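Local coordinates for protein DNA primase (Helicobacter pylori, PDB 4EHS) that synthesises the short RNA primers that DNA polymerase extends during replication and, through this C-terminal domain, binds the replicative helicase DnaB, at residues A27-Y40 with E99-Q111. Residues are numbered along the deposited sequence; the frame is centred on the assembly and turned at random.
Sequences APSLEFLEKLVIRY and ELRLLILRYFERQ
R106 takes hold of P28 where two helices of the all-helical helicase-binding domain, 30-43 and 96-117, pack by knobs into holes; the axes of the two short segments pass 9.7 Å apart at closest, their directions 138° apart. The pair illustrates how polar groups at a helix interface can find partners in a carbonyl, a backbone N-H or a water, while L33, V37 and L103 make up the apolar centre. Extended from CG to NE, the R106 side chain presents its guanidinium end-on to one carbonyl oxygen: NH2 lies 2.7 Å from P28 O, in the carbonyl plane, whereas NH1 approaches from above that plane. Both bonds are bent (146° and 140°), as a shared acceptor requires, yet together they should fix the rotation of the guanidinium, which also has L33 CD2 over one face. Next to P28, S29 caps helix 30-43, its OG accepting from F32 N.

In the middle, L33 sits among E99, L102, L103 and R106; with CG anti to its backbone N, it brings CD2 to 3.6 Å from L103 N. L103 enters the reciprocal hole, where CD1 meets L30 CD1 and the CG of E34, whose carboxylate is bonded to L61 N and H62 N. E99 is itself a knob, set among L33, L36, V37 and Y40, with its CD 3.6 Å from L36 CD2. A water donates to E99 OE2 at 3.0 Å. Y40 OH is also hydrogen-bonded to K92 N; the water oxygen, 2.6 Å from that hydroxyl, lies at the edge of the Y40 ring, in its plane.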
loop_
_atom_site.group_PDB
_atom_site.type_symbol
_atom_site.label_atom_id
_atom_site.label_comp_id
_atom_site.label_asym_id
_atom_site.label_seq_id
_atom_site.Cartn_x
_atom_site.Cartn_y
_atom_site.Cartn_z
ATOM N N ALA A 27 20.410 -18.206 0.724
ATOM C CA ALA A 27 19.150 -17.600 0.285
ATOM C C ALA A 27 17.993 -18.558 0.593
ATOM O O ALA A 27 17.968 -19.707 0.100
ATOM C CB ALA A 27 19.162 -17.333 -1.204
ATOM N N PRO A 28 17.005 -18.071 1.380
ATOM C CA PRO A 28 15.967 -18.957 1.880
ATOM C C PRO A 28 14.890 -19.237 0.871
ATOM O O PRO A 28 14.705 -18.489 -0.091
ATOM C CB PRO A 28 15.370 -18.168 3.076
ATOM C CG PRO A 28 15.607 -16.712 2.665
ATOM C CD PRO A 28 16.886 -16.691 1.928
ATOM N N SER A 29 14.139 -20.296 1.137
ATOM C CA SER A 29 12.926 -20.605 0.404
ATOM C C SER A 29 11.877 -19.545 0.794
ATOM O O SER A 29 12.032 -18.859 1.861
ATOM C CB SER A 29 12.375 -21.996 0.758
ATOM O OG SER A 29 11.761 -22.014 2.097
ATOM N N LEU A 30 10.852 -19.363 -0.059
ATOM C CA LEU A 30 9.865 -18.377 0.283
ATOM C C LEU A 30 9.084 -18.829 1.516
ATOM O O LEU A 30 8.765 -18.012 2.380
ATOM C CB LEU A 30 8.923 -18.102 -0.902
ATOM C CG LEU A 30 7.891 -17.005 -0.708
ATOM C CD1 LEU A 30 8.624 -15.695 -0.614
ATOM C CD2 LEU A 30 6.863 -17.136 -1.879
ATOM N N GLU A 31 8.871 -20.141 1.679
ATOM C CA GLU A 31 8.035 -20.613 2.762
ATOM C C GLU A 31 8.818 -20.342 4.060
ATOM O O GLU A 31 8.233 -19.832 5.043
ATOM C CB GLU A 31 7.648 -22.113 2.594
ATOM C CG GLU A 31 7.073 -22.662 3.883
ATOM C CD GLU A 31 6.314 -23.976 3.704
ATOM O OE1 GLU A 31 6.128 -24.427 2.565
ATOM O OE2 GLU A 31 5.875 -24.532 4.712
ATOM N N PHE A 32 10.134 -20.580 4.039
ATOM C CA PHE A 32 10.958 -20.296 5.203
ATOM C C PHE A 32 10.933 -18.778 5.507
ATOM O O PHE A 32 10.825 -18.338 6.635
ATOM C CB PHE A 32 12.422 -20.720 4.974
ATOM C CG PHE A 32 13.318 -20.520 6.235
ATOM C CD1 PHE A 32 13.375 -21.492 7.244
ATOM C CD2 PHE A 32 14.040 -19.341 6.386
ATOM C CE1 PHE A 32 14.193 -21.265 8.365
ATOM C CE2 PHE A 32 14.862 -19.107 7.503
ATOM C CZ PHE A 32 14.905 -20.080 8.490
ATOM N N LEU A 33 11.089 -17.983 4.485
ATOM C CA LEU A 33 11.080 -16.525 4.711
ATOM C C LEU A 33 9.729 -16.038 5.256
ATOM O O LEU A 33 9.717 -15.155 6.142
ATOM C CB LEU A 33 11.331 -15.786 3.386
ATOM C CG LEU A 33 11.439 -14.278 3.450
ATOM C CD1 LEU A 33 12.555 -13.862 4.429
ATOM C CD2 LEU A 33 11.755 -13.725 2.042
ATOM N N GLU A 34 8.614 -16.564 4.772
ATOM C CA GLU A 34 7.297 -16.134 5.305
ATOM C C GLU A 34 7.157 -16.520 6.787
ATOM O O GLU A 34 6.648 -15.742 7.636
ATOM C CB GLU A 34 6.176 -16.802 4.511
ATOM C CG GLU A 34 6.109 -16.219 3.078
ATOM C CD GLU A 34 4.884 -16.659 2.314
ATOM O OE1 GLU A 34 3.980 -17.259 2.922
ATOM O OE2 GLU A 34 4.856 -16.314 1.083
ATOM N N LYS A 35 7.634 -17.730 7.090
ATOM C CA LYS A 35 7.625 -18.176 8.509
ATOM C C LYS A 35 8.433 -17.270 9.395
ATOM O O LYS A 35 8.017 -16.963 10.545
ATOM C CB LYS A 35 8.183 -19.640 8.623
ATOM C CG LYS A 35 7.124 -20.635 8.190
ATOM C CD LYS A 35 7.625 -22.073 8.558
ATOM C CE LYS A 35 8.443 -22.641 7.466
ATOM N NZ LYS A 35 8.597 -24.162 7.597
ATOM N N LEU A 36 9.591 -16.887 8.896
ATOM C CA LEU A 36 10.554 -16.079 9.644
ATOM C C LEU A 36 9.953 -14.734 9.947
ATOM O O LEU A 36 9.992 -14.302 11.090
ATOM C CB LEU A 36 11.913 -16.024 8.959
ATOM C CG LEU A 36 13.034 -15.271 9.657
ATOM C CD1 LEU A 36 13.382 -15.976 10.960
ATOM C CD2 LEU A 36 14.247 -15.230 8.722
ATOM N N VAL A 37 9.355 -14.144 8.915
ATOM C CA VAL A 37 8.788 -12.797 9.030
ATOM C C VAL A 37 7.661 -12.866 10.085
ATOM O O VAL A 37 7.624 -12.027 11.002
ATOM C CB VAL A 37 8.337 -12.265 7.639
ATOM C CG1 VAL A 37 7.436 -11.059 7.851
ATOM C CG2 VAL A 37 9.548 -11.795 6.811
ATOM N N ILE A 38 6.775 -13.867 10.010
ATOM C CA ILE A 38 5.656 -13.938 10.913
ATOM C C ILE A 38 6.143 -14.220 12.343
ATOM O O ILE A 38 5.543 -13.766 13.335
ATOM C CB ILE A 38 4.644 -14.972 10.423
ATOM C CG1 ILE A 38 3.995 -14.427 9.110
ATOM C CG2 ILE A 38 3.518 -15.169 11.467
ATOM C CD1 ILE A 38 3.194 -15.491 8.376
ATOM N N ARG A 39 7.194 -15.044 12.402
ATOM C CA ARG A 39 7.743 -15.390 13.757
ATOM C C ARG A 39 8.241 -14.105 14.486
ATOM O O ARG A 39 8.047 -13.907 15.737
ATOM C CB ARG A 39 8.871 -16.446 13.568
ATOM C CG ARG A 39 9.425 -16.777 14.997
ATOM C CD ARG A 39 8.364 -17.409 15.899
ATOM N NE ARG A 39 9.155 -17.785 17.098
ATOM C CZ ARG A 39 9.685 -18.987 17.236
ATOM N NH1 ARG A 39 9.287 -20.007 16.437
ATOM N NH2 ARG A 39 10.529 -19.197 18.280
ATOM N N TYR A 40 8.909 -13.226 13.747
ATOM C CA TYR A 40 9.303 -11.921 14.306
ATOM C C TYR A 40 8.059 -11.167 14.797
ATOM O O TYR A 40 8.080 -10.578 15.896
ATOM C CB TYR A 40 9.945 -11.039 13.275
ATOM C CG TYR A 40 11.460 -11.205 13.142
ATOM C CD1 TYR A 40 12.306 -10.649 14.080
ATOM C CD2 TYR A 40 12.008 -11.914 12.083
ATOM C CE1 TYR A 40 13.718 -10.759 13.956
ATOM C CE2 TYR A 40 13.405 -12.044 11.946
ATOM C CZ TYR A 40 14.260 -11.496 12.932
ATOM O OH TYR A 40 15.630 -11.606 12.809
ATOM N N GLU A 99 14.638 -9.036 6.700
ATOM C CA GLU A 99 13.808 -10.127 6.207
ATOM C C GLU A 99 12.507 -9.568 5.664
ATOM O O GLU A 99 12.020 -10.113 4.689
ATOM C CB GLU A 99 13.431 -11.102 7.324
ATOM C CG GLU A 99 14.592 -11.658 8.177
ATOM C CD GLU A 99 15.732 -12.235 7.373
ATOM O OE1 GLU A 99 15.544 -12.520 6.171
ATOM O OE2 GLU A 99 16.859 -12.391 7.961
ATOM N N LEU A 100 11.964 -8.481 6.256
ATOM C CA LEU A 100 10.727 -7.900 5.665
ATOM C C LEU A 100 11.078 -7.351 4.251
ATOM O O LEU A 100 10.339 -7.564 3.239
ATOM C CB LEU A 100 10.153 -6.796 6.601
ATOM C CG LEU A 100 8.915 -6.117 6.014
ATOM C CD1 LEU A 100 7.716 -7.025 5.727
ATOM C CD2 LEU A 100 8.573 -4.981 7.000
ATOM N N ARG A 101 12.216 -6.701 4.156
ATOM C CA ARG A 101 12.608 -6.139 2.866
ATOM C C ARG A 101 12.778 -7.257 1.815
ATOM O O ARG A 101 12.392 -7.113 0.643
ATOM C CB ARG A 101 13.911 -5.293 2.985
ATOM C CG ARG A 101 13.756 -3.841 3.443
ATOM C CD ARG A 101 15.000 -2.923 3.131
ATOM N NE ARG A 101 16.235 -3.575 3.510
ATOM C CZ ARG A 101 16.707 -3.653 4.769
ATOM N NH1 ARG A 101 16.095 -3.022 5.770
ATOM N NH2 ARG A 101 17.844 -4.333 4.998
ATOM N N LEU A 102 13.341 -8.393 2.221
ATOM C CA LEU A 102 13.520 -9.476 1.246
ATOM C C LEU A 102 12.207 -10.086 0.815
ATOM O O LEU A 102 12.055 -10.367 -0.348
ATOM C CB LEU A 102 14.453 -10.532 1.893
ATOM C CG LEU A 102 14.816 -11.708 0.999
ATOM C CD1 LEU A 102 15.645 -11.165 -0.142
ATOM C CD2 LEU A 102 15.578 -12.801 1.829
ATOM N N LEU A 103 11.228 -10.209 1.736
ATOM C CA LEU A 103 9.935 -10.700 1.369
ATOM C C LEU A 103 9.269 -9.774 0.336
ATOM O O LEU A 103 8.710 -10.245 -0.673
ATOM C CB LEU A 103 9.037 -10.776 2.619
ATOM C CG LEU A 103 7.668 -11.394 2.350
ATOM C CD1 LEU A 103 7.850 -12.849 2.087
ATOM C CD2 LEU A 103 6.887 -11.178 3.647
ATOM N N ILE A 104 9.355 -8.468 0.605
ATOM C CA ILE A 104 8.774 -7.497 -0.336
ATOM C C ILE A 104 9.494 -7.521 -1.665
ATOM O O ILE A 104 8.809 -7.494 -2.708
ATOM C CB ILE A 104 8.738 -6.094 0.280
ATOM C CG1 ILE A 104 7.844 -6.091 1.533
ATOM C CG2 ILE A 104 8.176 -5.057 -0.732
ATOM C CD1 ILE A 104 8.092 -4.838 2.405
ATOM N N LEU A 105 10.832 -7.511 -1.629
ATOM C CA LEU A 105 11.662 -7.624 -2.867
ATOM C C LEU A 105 11.248 -8.835 -3.684
ATOM O O LEU A 105 10.953 -8.693 -4.905
ATOM C CB LEU A 105 13.181 -7.629 -2.565
ATOM C CG LEU A 105 14.148 -7.847 -3.750
ATOM C CD1 LEU A 105 14.213 -6.644 -4.660
ATOM C CD2 LEU A 105 15.538 -8.193 -3.279
ATOM N N ARG A 106 11.158 -10.014 -3.065
ATOM C CA ARG A 106 10.568 -11.163 -3.760
ATOM C C ARG A 106 9.214 -10.988 -4.419
ATOM O O ARG A 106 9.016 -11.389 -5.591
ATOM C CB ARG A 106 10.559 -12.406 -2.892
ATOM C CG ARG A 106 12.042 -12.739 -2.646
ATOM C CD ARG A 106 12.169 -14.147 -2.160
ATOM N NE ARG A 106 13.601 -14.536 -1.976
ATOM C CZ ARG A 106 13.901 -15.706 -1.398
ATOM N NH1 ARG A 106 12.919 -16.522 -1.024
ATOM N NH2 ARG A 106 15.148 -16.033 -1.192
ATOM N N TYR A 107 8.302 -10.342 -3.711
ATOM C CA TYR A 107 6.989 -10.030 -4.284
ATOM C C TYR A 107 7.160 -9.208 -5.589
ATOM O O TYR A 107 6.559 -9.523 -6.608
ATOM C CB TYR A 107 6.176 -9.229 -3.258
ATOM C CG TYR A 107 4.886 -8.724 -3.832
ATOM C CD1 TYR A 107 3.724 -9.507 -3.795
ATOM C CD2 TYR A 107 4.834 -7.469 -4.410
ATOM C CE1 TYR A 107 2.527 -9.056 -4.348
ATOM C CE2 TYR A 107 3.652 -7.020 -4.981
ATOM C CZ TYR A 107 2.505 -7.791 -4.914
ATOM O OH TYR A 107 1.329 -7.281 -5.492
ATOM N N PHE A 108 7.949 -8.174 -5.553
ATOM C CA PHE A 108 8.113 -7.321 -6.756
ATOM C C PHE A 108 8.904 -8.013 -7.875
ATOM O O PHE A 108 8.608 -7.788 -9.074
ATOM C CB PHE A 108 8.708 -5.966 -6.428
ATOM C CG PHE A 108 7.735 -5.028 -5.770
ATOM C CD1 PHE A 108 6.682 -4.463 -6.499
ATOM C CD2 PHE A 108 7.862 -4.697 -4.440
ATOM C CE1 PHE A 108 5.772 -3.598 -5.880
ATOM C CE2 PHE A 108 6.987 -3.785 -3.825
ATOM C CZ PHE A 108 5.918 -3.264 -4.521
ATOM N N GLU A 109 9.838 -8.898 -7.510
ATOM C CA GLU A 109 10.523 -9.678 -8.549
ATOM C C GLU A 109 9.521 -10.570 -9.279
ATOM O O GLU A 109 9.534 -10.635 -10.532
ATOM C CB GLU A 109 11.707 -10.449 -7.906
ATOM C CG GLU A 109 12.907 -9.547 -7.601
ATOM C CD GLU A 109 14.052 -10.291 -6.871
ATOM O OE1 GLU A 109 13.759 -11.357 -6.265
ATOM O OE2 GLU A 109 15.215 -9.801 -6.908
ATOM N N ARG A 110 8.621 -11.232 -8.545
ATOM C CA ARG A 110 7.546 -11.965 -9.148
ATOM C C ARG A 110 6.632 -11.087 -10.035
ATOM O O ARG A 110 6.156 -11.554 -11.077
ATOM C CB ARG A 110 6.669 -12.667 -8.110
ATOM C CG ARG A 110 7.368 -13.852 -7.432
ATOM C CD ARG A 110 6.427 -14.677 -6.558
ATOM N NE ARG A 110 5.573 -13.994 -5.593
ATOM C CZ ARG A 110 5.944 -13.613 -4.353
ATOM N NH1 ARG A 110 7.183 -13.817 -3.925
ATOM N NH2 ARG A 110 5.040 -13.049 -3.556
ATOM N N GLN A 111 6.336 -9.872 -9.589
ATOM C CA GLN A 111 5.528 -8.964 -10.387
ATOM C C GLN A 111 6.143 -8.734 -11.757
ATOM O O GLN A 111 5.413 -8.656 -12.731
ATOM C CB GLN A 111 5.358 -7.612 -9.679
ATOM C CG GLN A 111 4.385 -7.702 -8.523
ATOM C CD GLN A 111 3.081 -8.338 -8.904
ATOM O OE1 GLN A 111 2.729 -9.398 -8.409
ATOM N NE2 GLN A 111 2.352 -7.698 -9.790
HETATM O O HOH W 1 16.559 -13.101 10.906
#